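Local coordinates for LBCATS-a (Synthetic construct, PDB 5EY5), which probably acts as a tryptophan synthase alpha chain, cleaving indole-3-glycerol phosphate to indole, and binds sn-glycerol-3-phosphate in its barrel, at residues Glu87-Glu90 / Lys91-Asp94. Numbering follows the deposited sequence.
Sequences ELRE and KNTD
At the C-terminal end of helix 78-91, Leu88 O takes two backbone donors as the chain turns toward strand 97-100. Asn92 N donates to Leu88 O at 2.9 Å, an i to i+4 bond, while Lys91 N donates to Leu88 O at 3.0 Å. Arg89 then ties the helix to the outgoing loop. Its chain bends at chi2 (-54°), which folds the guanidinium back beside the loop and brings Arg89 NH1, edge-on, to Asn92 O at 3.0 Å; the N-H points fairly straight at the oxygen (158°). Asn92 O also sits 3.6 Å from Arg89 CA in a CA-H...O contact. This is a helix-to-strand connection of the TIM barrel, on the surface of the chain. NH1 also bonds Val95 O, and NH2 bonds Gly122 O and forms a salt bridge with Asp124, so one guanidinium joins this loop to the turn before strand 125-127. With an alanine in place of Arg89, Asn92 O, Val95 O and Gly122 O would probably lose their shared donor group and Asp124 its cationic partner. The side chain of Asn92 forms an Asx turn: with CG anti to its own N (chi1 -172°), Asn92 OD1 curls forward to receive Asp94 N at 2.9 Å, and it accepts from Val95 N as well. On the side facing helix 30-42, Leu88 CD2 lies 4.2 Å from Asn92 CB; Leu88 packs on Leu34 and Val37, Asn92 on Val41.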
loop_
_atom_site.group_PDB
_atom_site.type_symbol
_atom_site.label_atom_id
_atom_site.label_comp_id
_atom_site.label_asym_id
_atom_site.label_seq_id
_atom_site.Cartn_x
_atom_site.Cartn_y
_atom_site.Cartn_z
ATOM N N GLU A 87 49.425 8.797 -31.107
ATOM C CA GLU A 87 50.449 9.747 -30.681
ATOM C C GLU A 87 51.575 9.017 -29.969
ATOM O O GLU A 87 52.755 9.299 -30.199
ATOM C CB GLU A 87 49.852 10.829 -29.776
ATOM C CG GLU A 87 48.602 11.481 -30.326
ATOM C CD GLU A 87 48.734 11.835 -31.797
ATOM O OE1 GLU A 87 49.557 12.717 -32.132
ATOM O OE2 GLU A 87 48.021 11.217 -32.620
ATOM N N LEU A 88 51.229 8.055 -29.116
ATOM C CA LEU A 88 52.256 7.230 -28.491
ATOM C C LEU A 88 53.156 6.588 -29.537
ATOM O O LEU A 88 54.384 6.695 -29.470
ATOM C CB LEU A 88 51.602 6.160 -27.629
ATOM C CG LEU A 88 51.940 6.246 -26.148
ATOM C CD1 LEU A 88 51.094 5.238 -25.377
ATOM C CD2 LEU A 88 53.444 6.028 -25.914
ATOM N N ARG A 89 52.558 5.911 -30.517
ATOM C CA ARG A 89 53.344 5.152 -31.479
ATOM C C ARG A 89 54.227 6.039 -32.331
ATOM O O ARG A 89 55.195 5.545 -32.914
ATOM C CB ARG A 89 52.432 4.321 -32.382
ATOM C CG ARG A 89 51.713 3.196 -31.664
ATOM C CD ARG A 89 52.696 2.310 -30.925
ATOM N NE ARG A 89 52.042 1.178 -30.260
ATOM C CZ ARG A 89 52.615 0.473 -29.287
ATOM N NH1 ARG A 89 53.828 0.817 -28.867
ATOM N NH2 ARG A 89 51.979 -0.554 -28.720
ATOM N N GLU A 90 53.917 7.330 -32.437
ATOM C CA GLU A 90 54.797 8.208 -33.195
ATOM C C GLU A 90 56.215 8.147 -32.651
ATOM O O GLU A 90 57.180 8.149 -33.420
ATOM C CB GLU A 90 54.266 9.641 -33.176
ATOM C CG GLU A 90 53.060 9.851 -34.079
ATOM C CD GLU A 90 52.672 11.314 -34.207
ATOM O OE1 GLU A 90 52.780 12.048 -33.201
ATOM O OE2 GLU A 90 52.268 11.731 -35.316
ATOM N N LYS A 91 56.362 8.057 -31.327
ATOM C CA LYS A 91 57.675 8.107 -30.699
ATOM C C LYS A 91 58.082 6.819 -29.997
ATOM O O LYS A 91 59.273 6.636 -29.737
ATOM C CB LYS A 91 57.739 9.267 -29.692
ATOM C CG LYS A 91 59.101 9.476 -29.040
ATOM C CD LYS A 91 60.159 9.929 -30.041
ATOM C CE LYS A 91 61.512 10.141 -29.369
ATOM N NZ LYS A 91 62.482 10.875 -30.232
ATOM N N ASN A 92 57.144 5.921 -29.695
ATOM C CA ASN A 92 57.468 4.662 -29.022
ATOM C C ASN A 92 56.733 3.509 -29.702
ATOM O O ASN A 92 55.557 3.246 -29.411
ATOM C CB ASN A 92 57.126 4.732 -27.537
ATOM C CG ASN A 92 57.616 3.520 -26.779
ATOM O OD1 ASN A 92 57.699 2.421 -27.330
ATOM N ND2 ASN A 92 57.955 3.713 -25.509
ATOM N N THR A 93 57.444 2.804 -30.582
ATOM C CA THR A 93 56.926 1.631 -31.278
ATOM C C THR A 93 57.211 0.329 -30.540
ATOM O O THR A 93 56.821 -0.741 -31.022
ATOM C CB THR A 93 57.528 1.551 -32.684
ATOM O OG1 THR A 93 58.803 0.897 -32.624
ATOM C CG2 THR A 93 57.725 2.943 -33.243
ATOM N N ASP A 94 57.886 0.392 -29.393
ATOM C CA ASP A 94 58.335 -0.800 -28.687
ATOM C C ASP A 94 57.317 -1.297 -27.659
ATOM O O ASP A 94 57.009 -2.494 -27.623
ATOM C CB ASP A 94 59.679 -0.519 -28.000
ATOM C CG ASP A 94 60.671 0.181 -28.917
ATOM O OD1 ASP A 94 61.362 -0.511 -29.691
ATOM O OD2 ASP A 94 60.761 1.426 -28.859
#